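Local coordinates for LbaCas13a H328A (C2c2) (Lachnospiraceae bacterium NK4A179, PDB 5WLH), which is an RNA-guided CRISPR nuclease that binds its pre-crRNA and, as in other Cas13a enzymes, probably cleaves target RNA, at residues 657-668 against 879-890; 1152-1160 against 1168-1176. All coordinates share one frame; numbering follows the deposited sequence.

Contact 1 (657-668 against 879-890); sequences LKKLLIDLYKDN and FVPDFAKYVKPY
L661 and F883 meet at the middle of this helix-on-loop contact, L661 CB lying 3.5 Å from F883 CE1. With F883 CG opposite its own backbone N (chi1 177°), the ring reaches across to helix 654-665. There its CZ meets the edge of the Y665 ring, 4.1 Å from Y665 CD2, and Y665 OH is bonded in turn to E726 of helix 709-732. I662 slides past F883 in the opposite direction, its CG1 near the plane of that ring at the edge. Placing CG1 anti to the carbonyl carbon (chi1 -65°) sends CD1 to Y886, 3.5 Å from Y886 CD2, while the other branch, CG2, rests 3.8 Å from V887 CG1; the Y886 ring is poorly ordered, so its packing is less certain. Toward the start of the segment, L657 crosses F879 at about a right angle, L657 CD1 lying 3.9 Å from F879 CE1. K658 bends twice near its end, so that NZ passes V880 CG1 and forms a salt bridge with D882; the modelled N-O separation is too short to be taken literally.

At the far end of the segment, P889 CG sits 3.3 Å from Y665 O, and water links the backbones: one molecule donates to K666 O and accepts from K888 N, another accepts from N668 N and donates to P889 O. N668 ND2 lies 3.5 Å above the Y890 ring plane, offset toward the rim. Replacing this ring by an alanine would take away the face under the N668 amide, which is likely to turn more freely with P889 alone beside it, and would probably open a gap next to L969 of helix 960-974. Aliphatic and aromatic groups thus supply the buried grip between parts 211 residues apart, with polar links confined to one charged pair and hydrated backbone, which implies joining largely by shape.

Contact 2 (1152-1160 against 1168-1176); sequences QATYVTLDY and INGAILYQI
L1158 and I1168 exchange both backbone bonds of an antiparallel hydrogen-bonded pair, and beyond them helix 1171-1176 sets off at 76° to strand 1157-1160, the two axes approaching to 8.2 Å. The first amides of that helix are taken up across the contact. A1171 N reaches V1156 O at 3.0 Å along a nearly straight N-H (169°), although it stands well above the carbonyl plane; G1170 N adds a weak bond to the same oxygen. I1172 N donates to Y1155 O, also at 3.0 Å. G1170, the N-cap, has positive phi and psi, at which a CB would be jammed against N1169 O.

I1172 embraces the Y1155 ring with two branches. Its CG2 makes a CH-pi contact over one face, 3.9 Å from the centroid, while CG1 lies 3.6 Å from Y1155 CE1. Y1155 CG is anti to the backbone N (chi1 -176°), which brings the ring back to I1172 from a CB that points away; the hydroxyl is held by H1141 of helix 1106-1145.

Strands 1157-1160 and 1166-1169 form a beta hairpin, extended by strand 470-472 into a mixed three-stranded sheet. In sequence it follows helix 1106-1145 and precedes helix 1239-1250, where an R-X4-H sequence begins, consistent with a place in the second HEPN domain.

On the sheet face of L1158 and I1168, the two CB atoms are 4.0 Å apart, and L1158 CG packs 3.7 Å from A1171 CB. L1158 CD1 meets Q1175 CD at 3.8 Å, nearly at right angles; the Q1175 amide nitrogen is bonded to Y1187 O. T1157 and N1169 lie side by side on the other face, and N1169 ND2 turns to E470 and I471 O.

Overall arrangement
The two contacts share no elements: their centres are 58 Å apart, their nearest atoms about 36 Å apart, and contact 1 closes before contact 2 opens along the chain. Both are partly buried and peripheral, 39 and 36 Å from the chain centre, yet contact 1 has exposed residues among those that touch, whereas contact 2 has none. Contact 1 joins a helix to a distant loop and buries 766 Å², largely through side chains, with one salt bridge and two bridging waters. Contact 2 is local, seven residues separating its segments, and buries 456 Å² around direct backbone bonds. Contact 1 lies nearer the RNA, about 8 Å against 17 Å between nearest atoms.

Contact 1 (657-668 against 879-890)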
loop_
_atom_site.group_PDB
_atom_site.type_symbol
_atom_site.label_atom_id
_atom_site.label_comp_id
_atom_site.label_asym_id
_atom_site.label_seq_id
_atom_site.Cartn_x
_atom_site.Cartn_y
_atom_site.Cartn_z
ATOM N N LEU A 657 -35.262 -14.482 -18.716
ATOM C CA LEU A 657 -33.808 -14.458 -18.553
ATOM C C LEU A 657 -33.114 -13.984 -19.818
ATOM O O LEU A 657 -32.075 -13.316 -19.748
ATOM C CB LEU A 657 -33.297 -15.837 -18.144
ATOM C CG LEU A 657 -33.804 -16.292 -16.772
ATOM C CD1 LEU A 657 -33.399 -17.742 -16.466
ATOM C CD2 LEU A 657 -33.324 -15.339 -15.683
ATOM N N LYS A 658 -33.663 -14.320 -20.988
ATOM C CA LYS A 658 -33.078 -13.827 -22.227
ATOM C C LYS A 658 -33.132 -12.313 -22.284
ATOM O O LYS A 658 -32.157 -11.665 -22.683
ATOM C CB LYS A 658 -33.801 -14.418 -23.441
ATOM C CG LYS A 658 -33.380 -13.745 -24.757
ATOM C CD LYS A 658 -34.460 -13.849 -25.825
ATOM C CE LYS A 658 -34.443 -15.213 -26.462
ATOM N NZ LYS A 658 -33.091 -15.485 -27.016
ATOM N N LYS A 659 -34.275 -11.731 -21.918
ATOM C CA LYS A 659 -34.382 -10.279 -21.887
ATOM C C LYS A 659 -33.312 -9.682 -20.987
ATOM O O LYS A 659 -32.627 -8.726 -21.369
ATOM C CB LYS A 659 -35.772 -9.858 -21.415
ATOM C CG LYS A 659 -35.943 -8.356 -21.287
ATOM C CD LYS A 659 -35.861 -7.920 -19.844
ATOM C CE LYS A 659 -36.506 -6.559 -19.615
ATOM N NZ LYS A 659 -35.761 -5.454 -20.284
ATOM N N LEU A 660 -33.159 -10.242 -19.786
ATOM C CA LEU A 660 -32.130 -9.777 -18.858
ATOM C C LEU A 660 -30.735 -9.950 -19.457
ATOM O O LEU A 660 -29.916 -9.025 -19.420
ATOM C CB LEU A 660 -32.249 -10.533 -17.529
ATOM C CG LEU A 660 -31.241 -10.172 -16.424
ATOM C CD1 LEU A 660 -31.281 -8.686 -16.132
ATOM C CD2 LEU A 660 -31.543 -10.942 -15.161
ATOM N N LEU A 661 -30.453 -11.133 -20.010
ATOM C CA LEU A 661 -29.143 -11.406 -20.596
ATOM C C LEU A 661 -28.773 -10.362 -21.634
ATOM O O LEU A 661 -27.645 -9.847 -21.648
ATOM C CB LEU A 661 -29.133 -12.798 -21.228
ATOM C CG LEU A 661 -28.979 -14.006 -20.318
ATOM C CD1 LEU A 661 -29.378 -15.263 -21.079
ATOM C CD2 LEU A 661 -27.543 -14.104 -19.777
ATOM N N ILE A 662 -29.718 -10.039 -22.523
ATOM C CA ILE A 662 -29.441 -9.040 -23.545
ATOM C C ILE A 662 -29.200 -7.683 -22.900
ATOM O O ILE A 662 -28.276 -6.959 -23.280
ATOM C CB ILE A 662 -30.588 -8.994 -24.575
ATOM C CG1 ILE A 662 -30.651 -10.317 -25.339
ATOM C CG2 ILE A 662 -30.396 -7.835 -25.533
ATOM C CD1 ILE A 662 -31.902 -10.470 -26.187
ATOM N N ASP A 663 -30.014 -7.323 -21.901
ATOM C CA ASP A 663 -29.818 -6.052 -21.204
ATOM C C ASP A 663 -28.431 -5.964 -20.581
ATOM O O ASP A 663 -27.768 -4.925 -20.671
ATOM C CB ASP A 663 -30.860 -5.881 -20.105
ATOM C CG ASP A 663 -32.244 -5.584 -20.639
ATOM O OD1 ASP A 663 -32.405 -5.351 -21.862
ATOM O OD2 ASP A 663 -33.172 -5.592 -19.809
ATOM N N LEU A 664 -27.981 -7.040 -19.934
ATOM C CA LEU A 664 -26.738 -6.976 -19.171
ATOM C C LEU A 664 -25.504 -7.003 -20.060
ATOM O O LEU A 664 -24.501 -6.359 -19.736
ATOM C CB LEU A 664 -26.670 -8.125 -18.163
ATOM C CG LEU A 664 -27.739 -8.111 -17.056
ATOM C CD1 LEU A 664 -27.410 -9.115 -15.974
ATOM C CD2 LEU A 664 -27.923 -6.712 -16.450
ATOM N N TYR A 665 -25.550 -7.719 -21.184
ATOM C CA TYR A 665 -24.330 -8.056 -21.899
ATOM C C TYR A 665 -24.270 -7.510 -23.321
ATOM O O TYR A 665 -23.289 -7.781 -24.026
ATOM C CB TYR A 665 -24.147 -9.576 -21.891
ATOM C CG TYR A 665 -24.168 -10.121 -20.476
ATOM C CD1 TYR A 665 -23.403 -9.520 -19.475
ATOM C CD2 TYR A 665 -24.956 -11.211 -20.130
ATOM C CE1 TYR A 665 -23.428 -9.999 -18.174
ATOM C CE2 TYR A 665 -24.990 -11.691 -18.824
ATOM C CZ TYR A 665 -24.221 -11.087 -17.857
ATOM O OH TYR A 665 -24.249 -11.558 -16.558
ATOM N N LYS A 666 -25.269 -6.726 -23.739
ATOM C CA LYS A 666 -25.255 -6.135 -25.078
ATOM C C LYS A 666 -24.091 -5.174 -25.254
ATOM O O LYS A 666 -23.562 -5.037 -26.365
ATOM C CB LYS A 666 -26.576 -5.409 -25.358
ATOM C CG LYS A 666 -26.858 -4.218 -24.447
ATOM C CD LYS A 666 -28.245 -3.620 -24.668
ATOM C CE LYS A 666 -28.660 -2.722 -23.499
ATOM N NZ LYS A 666 -29.993 -2.084 -23.705
ATOM N N ASP A 667 -23.691 -4.485 -24.185
ATOM C CA ASP A 667 -22.563 -3.569 -24.226
ATOM C C ASP A 667 -21.576 -3.951 -23.143
ATOM O O ASP A 667 -21.975 -4.333 -22.040
ATOM C CB ASP A 667 -23.001 -2.115 -24.029
ATOM C CG ASP A 667 -24.087 -1.705 -24.999
ATOM O OD1 ASP A 667 -23.943 -2.010 -26.203
ATOM O OD2 ASP A 667 -25.076 -1.091 -24.557
ATOM N N ASN A 668 -20.289 -3.865 -23.463
ATOM C CA ASN A 668 -19.280 -4.044 -22.427
ATOM C C ASN A 668 -19.406 -2.911 -21.418
ATOM O O ASN A 668 -19.579 -1.748 -21.791
ATOM C CB ASN A 668 -17.885 -4.076 -23.047
ATOM C CG ASN A 668 -17.602 -5.390 -23.754
ATOM O OD1 ASN A 668 -18.193 -6.423 -23.422
ATOM N ND2 ASN A 668 -16.703 -5.358 -24.731
ATOM N N PHE A 879 -30.701 -23.766 -23.398
ATOM C CA PHE A 879 -30.982 -22.518 -22.697
ATOM C C PHE A 879 -30.519 -21.348 -23.555
ATOM O O PHE A 879 -29.314 -21.171 -23.778
ATOM C CB PHE A 879 -30.306 -22.500 -21.328
ATOM C CG PHE A 879 -30.409 -21.178 -20.626
ATOM C CD1 PHE A 879 -31.642 -20.670 -20.251
ATOM C CD2 PHE A 879 -29.270 -20.437 -20.352
ATOM C CE1 PHE A 879 -31.741 -19.452 -19.610
ATOM C CE2 PHE A 879 -29.362 -19.217 -19.721
ATOM C CZ PHE A 879 -30.597 -18.727 -19.338
ATOM N N VAL A 880 -31.481 -20.564 -24.038
ATOM C CA VAL A 880 -31.267 -19.375 -24.865
ATOM C C VAL A 880 -30.143 -19.610 -25.870
ATOM O O VAL A 880 -29.145 -18.877 -25.865
ATOM C CB VAL A 880 -30.987 -18.146 -23.983
ATOM C CG1 VAL A 880 -31.158 -16.859 -24.779
ATOM C CG2 VAL A 880 -31.925 -18.139 -22.799
ATOM N N PRO A 881 -30.246 -20.614 -26.746
ATOM C CA PRO A 881 -29.173 -20.836 -27.726
ATOM C C PRO A 881 -29.076 -19.734 -28.768
ATOM O O PRO A 881 -28.058 -19.652 -29.468
ATOM C CB PRO A 881 -29.558 -22.174 -28.363
ATOM C CG PRO A 881 -31.050 -22.192 -28.287
ATOM C CD PRO A 881 -31.418 -21.471 -27.008
ATOM N N ASP A 882 -30.100 -18.891 -28.884
ATOM C CA ASP A 882 -30.152 -17.785 -29.827
ATOM C C ASP A 882 -29.548 -16.506 -29.260
ATOM O O ASP A 882 -29.803 -15.419 -29.790
ATOM C CB ASP A 882 -31.605 -17.538 -30.239
ATOM C CG ASP A 882 -32.571 -17.679 -29.064
ATOM O OD1 ASP A 882 -32.399 -18.612 -28.259
ATOM O OD2 ASP A 882 -33.492 -16.848 -28.939
ATOM N N PHE A 883 -28.757 -16.616 -28.194
ATOM C CA PHE A 883 -28.342 -15.439 -27.440
ATOM C C PHE A 883 -27.323 -14.604 -28.211
ATOM O O PHE A 883 -27.459 -13.377 -28.313
ATOM C CB PHE A 883 -27.786 -15.882 -26.085
ATOM C CG PHE A 883 -27.260 -14.765 -25.257
ATOM C CD1 PHE A 883 -27.999 -13.608 -25.088
ATOM C CD2 PHE A 883 -26.021 -14.866 -24.647
ATOM C CE1 PHE A 883 -27.510 -12.568 -24.332
ATOM C CE2 PHE A 883 -25.534 -13.834 -23.885
ATOM C CZ PHE A 883 -26.279 -12.680 -23.730
ATOM N N ALA A 884 -26.295 -15.251 -28.772
ATOM C CA ALA A 884 -25.245 -14.519 -29.477
ATOM C C ALA A 884 -25.775 -13.725 -30.669
ATOM O O ALA A 884 -25.088 -12.818 -31.153
ATOM C CB ALA A 884 -24.154 -15.486 -29.938
ATOM N N LYS A 885 -26.982 -14.040 -31.146
ATOM C CA LYS A 885 -27.532 -13.348 -32.306
ATOM C C LYS A 885 -27.963 -11.927 -31.965
ATOM O O LYS A 885 -27.951 -11.052 -32.839
ATOM C CB LYS A 885 -28.710 -14.148 -32.868
ATOM C CG LYS A 885 -29.392 -13.531 -34.077
ATOM C CD LYS A 885 -30.897 -13.754 -34.036
ATOM C CE LYS A 885 -31.239 -15.211 -33.749
ATOM N NZ LYS A 885 -32.642 -15.372 -33.276
ATOM N N TYR A 886 -28.319 -11.667 -30.707
ATOM C CA TYR A 886 -28.916 -10.388 -30.342
ATOM C C TYR A 886 -27.901 -9.317 -29.963
ATOM O O TYR A 886 -28.248 -8.130 -29.978
ATOM C CB TYR A 886 -29.891 -10.572 -29.175
ATOM C CG TYR A 886 -31.183 -11.280 -29.532
ATOM C CD1 TYR A 886 -31.211 -12.654 -29.730
ATOM C CD2 TYR A 886 -32.376 -10.575 -29.656
ATOM C CE1 TYR A 886 -32.390 -13.310 -30.050
ATOM C CE2 TYR A 886 -33.560 -11.220 -29.973
ATOM C CZ TYR A 886 -33.560 -12.589 -30.170
ATOM O OH TYR A 886 -34.732 -13.237 -30.487
ATOM N N VAL A 887 -26.672 -9.693 -29.606
ATOM C CA VAL A 887 -25.692 -8.750 -29.079
ATOM C C VAL A 887 -24.337 -9.005 -29.730
ATOM O O VAL A 887 -24.009 -10.135 -30.103
ATOM C CB VAL A 887 -25.583 -8.849 -27.539
ATOM C CG1 VAL A 887 -26.949 -8.693 -26.886
ATOM C CG2 VAL A 887 -24.957 -10.168 -27.131
ATOM N N LYS A 888 -23.546 -7.935 -29.874
ATOM C CA LYS A 888 -22.178 -8.027 -30.392
ATOM C C LYS A 888 -21.278 -7.043 -29.647
ATOM O O LYS A 888 -20.724 -6.116 -30.241
ATOM C CB LYS A 888 -22.148 -7.750 -31.897
ATOM C CG LYS A 888 -23.040 -8.647 -32.740
ATOM C CD LYS A 888 -22.459 -10.046 -32.900
ATOM C CE LYS A 888 -23.546 -11.042 -33.313
ATOM N NZ LYS A 888 -23.161 -12.457 -33.039
ATOM N N PRO A 889 -21.092 -7.229 -28.335
ATOM C CA PRO A 889 -20.333 -6.227 -27.565
ATOM C C PRO A 889 -18.865 -6.096 -27.967
ATOM O O PRO A 889 -18.284 -5.029 -27.747
ATOM C CB PRO A 889 -20.482 -6.707 -26.111
ATOM C CG PRO A 889 -20.795 -8.166 -26.214
ATOM C CD PRO A 889 -21.598 -8.316 -27.477
ATOM N N TYR A 890 -18.245 -7.120 -28.549
ATOM C CA TYR A 890 -16.806 -7.087 -28.797
ATOM C C TYR A 890 -16.441 -6.662 -30.210
ATOM O O TYR A 890 -15.255 -6.646 -30.543
ATOM C CB TYR A 890 -16.181 -8.456 -28.493
ATOM C CG TYR A 890 -16.161 -8.732 -27.014
ATOM C CD1 TYR A 890 -15.132 -8.243 -26.207
ATOM C CD2 TYR A 890 -17.187 -9.442 -26.420
ATOM C CE1 TYR A 890 -15.134 -8.476 -24.843
ATOM C CE2 TYR A 890 -17.195 -9.684 -25.073
ATOM C CZ TYR A 890 -16.177 -9.205 -24.284
ATOM O OH TYR A 890 -16.217 -9.469 -22.932
HETATM O O HOH W 1 -24.401 -5.427 -28.829
HETATM O O HOH W 2 -19.497 -3.187 -26.140
#

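Contact 2 (1152-1160 against 1168-1176)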
loop_
_atom_site.group_PDB
_atom_site.type_symbol
_atom_site.label_atom_id
_atom_site.label_comp_id
_atom_site.label_asym_id
_atom_site.label_seq_id
_atom_site.Cartn_x
_atom_site.Cartn_y
_atom_site.Cartn_z
ATOM N N GLN A 1152 34.627 12.654 -17.433
ATOM C CA GLN A 1152 35.173 12.240 -18.721
ATOM C C GLN A 1152 34.191 12.532 -19.857
ATOM O O GLN A 1152 32.991 12.746 -19.650
ATOM C CB GLN A 1152 35.532 10.755 -18.706
ATOM C CG GLN A 1152 36.853 10.462 -18.006
ATOM C CD GLN A 1152 37.743 11.688 -17.916
ATOM O OE1 GLN A 1152 38.407 12.070 -18.884
ATOM N NE2 GLN A 1152 37.752 12.323 -16.748
ATOM N N ALA A 1153 34.727 12.526 -21.080
ATOM C CA ALA A 1153 33.954 12.959 -22.238
ATOM C C ALA A 1153 32.669 12.160 -22.391
ATOM O O ALA A 1153 31.593 12.738 -22.581
ATOM C CB ALA A 1153 34.792 12.840 -23.512
ATOM N N THR A 1154 32.763 10.830 -22.347
ATOM C CA THR A 1154 31.601 9.997 -22.649
ATOM C C THR A 1154 30.611 9.906 -21.495
ATOM O O THR A 1154 29.512 9.370 -21.679
ATOM C CB THR A 1154 32.031 8.589 -23.045
ATOM O OG1 THR A 1154 32.821 8.019 -21.989
ATOM C CG2 THR A 1154 32.826 8.610 -24.356
ATOM N N TYR A 1155 30.979 10.401 -20.318
ATOM C CA TYR A 1155 30.002 10.577 -19.251
ATOM C C TYR A 1155 28.962 11.621 -19.632
ATOM O O TYR A 1155 27.773 11.467 -19.315
ATOM C CB TYR A 1155 30.737 10.982 -17.979
ATOM C CG TYR A 1155 29.903 11.121 -16.728
ATOM C CD1 TYR A 1155 29.644 10.021 -15.927
ATOM C CD2 TYR A 1155 29.443 12.359 -16.318
ATOM C CE1 TYR A 1155 28.908 10.139 -14.753
ATOM C CE2 TYR A 1155 28.712 12.495 -15.146
ATOM C CZ TYR A 1155 28.460 11.381 -14.369
ATOM O OH TYR A 1155 27.736 11.515 -13.204
ATOM N N VAL A 1156 29.395 12.693 -20.309
ATOM C CA VAL A 1156 28.512 13.797 -20.666
ATOM C C VAL A 1156 27.899 13.585 -22.041
ATOM O O VAL A 1156 26.726 13.893 -22.262
ATOM C CB VAL A 1156 29.290 15.129 -20.597
ATOM C CG1 VAL A 1156 28.377 16.325 -20.888
ATOM C CG2 VAL A 1156 29.973 15.284 -19.251
ATOM N N THR A 1157 28.674 13.041 -22.978
ATOM C CA THR A 1157 28.263 13.018 -24.373
ATOM C C THR A 1157 28.686 11.708 -25.012
ATOM O O THR A 1157 29.864 11.343 -24.953
ATOM C CB THR A 1157 28.894 14.199 -25.130
ATOM O OG1 THR A 1157 28.386 15.434 -24.599
ATOM C CG2 THR A 1157 28.582 14.116 -26.613
ATOM N N LEU A 1158 27.743 11.012 -25.636
ATOM C CA LEU A 1158 28.063 9.853 -26.456
ATOM C C LEU A 1158 27.907 10.234 -27.919
ATOM O O LEU A 1158 26.879 10.782 -28.316
ATOM C CB LEU A 1158 27.164 8.660 -26.131
ATOM C CG LEU A 1158 27.563 7.761 -24.965
ATOM C CD1 LEU A 1158 26.340 6.965 -24.510
ATOM C CD2 LEU A 1158 28.724 6.830 -25.334
ATOM N N ASP A 1159 28.932 9.966 -28.716
ATOM C CA ASP A 1159 28.876 10.236 -30.151
ATOM C C ASP A 1159 29.031 8.903 -30.862
ATOM O O ASP A 1159 30.120 8.549 -31.322
ATOM C CB ASP A 1159 29.946 11.228 -30.557
ATOM C CG ASP A 1159 29.878 11.585 -32.026
ATOM O OD1 ASP A 1159 28.817 11.379 -32.650
ATOM O OD2 ASP A 1159 30.899 12.075 -32.546
ATOM N N TYR A 1160 27.932 8.160 -30.950
ATOM C CA TYR A 1160 27.966 6.829 -31.540
ATOM C C TYR A 1160 27.911 6.954 -33.052
ATOM O O TYR A 1160 26.944 7.498 -33.596
ATOM C CB TYR A 1160 26.805 5.979 -31.037
ATOM C CG TYR A 1160 26.788 4.595 -31.636
ATOM C CD1 TYR A 1160 27.782 3.677 -31.330
ATOM C CD2 TYR A 1160 25.798 4.218 -32.528
ATOM C CE1 TYR A 1160 27.778 2.416 -31.882
ATOM C CE2 TYR A 1160 25.780 2.948 -33.092
ATOM C CZ TYR A 1160 26.774 2.053 -32.761
ATOM O OH TYR A 1160 26.782 0.793 -33.310
ATOM N N ILE A 1168 24.320 11.563 -28.013
ATOM C CA ILE A 1168 23.551 11.616 -26.773
ATOM C C ILE A 1168 24.237 12.608 -25.851
ATOM O O ILE A 1168 25.336 12.333 -25.354
ATOM C CB ILE A 1168 23.465 10.243 -26.093
ATOM C CG1 ILE A 1168 23.217 9.128 -27.113
ATOM C CG2 ILE A 1168 22.414 10.253 -24.976
ATOM C CD1 ILE A 1168 21.823 9.098 -27.651
ATOM N N ASN A 1169 23.590 13.745 -25.613
ATOM C CA ASN A 1169 24.026 14.715 -24.625
ATOM C C ASN A 1169 23.313 14.420 -23.309
ATOM O O ASN A 1169 22.120 14.109 -23.303
ATOM C CB ASN A 1169 23.710 16.133 -25.100
ATOM C CG ASN A 1169 24.380 16.460 -26.450
ATOM O OD1 ASN A 1169 25.597 16.612 -26.522
ATOM N ND2 ASN A 1169 23.586 16.543 -27.513
ATOM N N GLY A 1170 24.045 14.495 -22.204
ATOM C CA GLY A 1170 23.518 13.928 -20.963
ATOM C C GLY A 1170 23.583 12.415 -20.968
ATOM O O GLY A 1170 22.670 11.746 -20.448
ATOM N N ALA A 1171 24.656 11.863 -21.538
ATOM C CA ALA A 1171 24.739 10.435 -21.829
ATOM C C ALA A 1171 24.527 9.590 -20.587
ATOM O O ALA A 1171 23.813 8.584 -20.642
ATOM C CB ALA A 1171 26.099 10.095 -22.442
ATOM N N ILE A 1172 25.159 9.967 -19.463
ATOM C CA ILE A 1172 25.042 9.150 -18.256
ATOM C C ILE A 1172 23.579 8.993 -17.870
ATOM O O ILE A 1172 23.155 7.916 -17.456
ATOM C CB ILE A 1172 25.868 9.734 -17.095
ATOM C CG1 ILE A 1172 25.668 8.897 -15.813
ATOM C CG2 ILE A 1172 25.493 11.142 -16.820
ATOM C CD1 ILE A 1172 26.221 7.527 -15.891
ATOM N N LEU A 1173 22.786 10.050 -18.037
ATOM C CA LEU A 1173 21.377 9.973 -17.653
ATOM C C LEU A 1173 20.607 9.064 -18.593
ATOM O O LEU A 1173 19.796 8.245 -18.151
ATOM C CB LEU A 1173 20.758 11.369 -17.643
ATOM C CG LEU A 1173 21.429 12.406 -16.764
ATOM C CD1 LEU A 1173 20.729 13.755 -16.933
ATOM C CD2 LEU A 1173 21.443 11.950 -15.305
ATOM N N TYR A 1174 20.845 9.206 -19.899
ATOM C CA TYR A 1174 20.254 8.296 -20.868
ATOM C C TYR A 1174 20.588 6.853 -20.513
ATOM O O TYR A 1174 19.710 5.984 -20.477
ATOM C CB TYR A 1174 20.768 8.637 -22.285
ATOM C CG TYR A 1174 20.293 7.629 -23.304
ATOM C CD1 TYR A 1174 20.983 6.437 -23.517
ATOM C CD2 TYR A 1174 19.126 7.850 -24.021
ATOM C CE1 TYR A 1174 20.517 5.495 -24.413
ATOM C CE2 TYR A 1174 18.650 6.911 -24.941
ATOM C CZ TYR A 1174 19.357 5.746 -25.136
ATOM O OH TYR A 1174 18.874 4.808 -26.014
ATOM N N GLN A 1175 21.870 6.583 -20.246
ATOM C CA GLN A 1175 22.311 5.210 -20.053
ATOM C C GLN A 1175 21.760 4.628 -18.763
ATOM O O GLN A 1175 21.485 3.423 -18.699
ATOM C CB GLN A 1175 23.841 5.153 -20.085
ATOM C CG GLN A 1175 24.384 5.566 -21.482
ATOM C CD GLN A 1175 24.496 4.371 -22.401
ATOM O OE1 GLN A 1175 23.577 4.060 -23.152
ATOM N NE2 GLN A 1175 25.598 3.657 -22.298
ATOM N N ILE A 1176 21.580 5.461 -17.738
ATOM C CA ILE A 1176 20.943 4.978 -16.517
ATOM C C ILE A 1176 19.522 4.521 -16.815
ATOM O O ILE A 1176 19.110 3.419 -16.436
ATOM C CB ILE A 1176 20.963 6.057 -15.420
ATOM C CG1 ILE A 1176 22.391 6.230 -14.882
ATOM C CG2 ILE A 1176 20.017 5.628 -14.264
ATOM C CD1 ILE A 1176 22.584 7.454 -14.004
#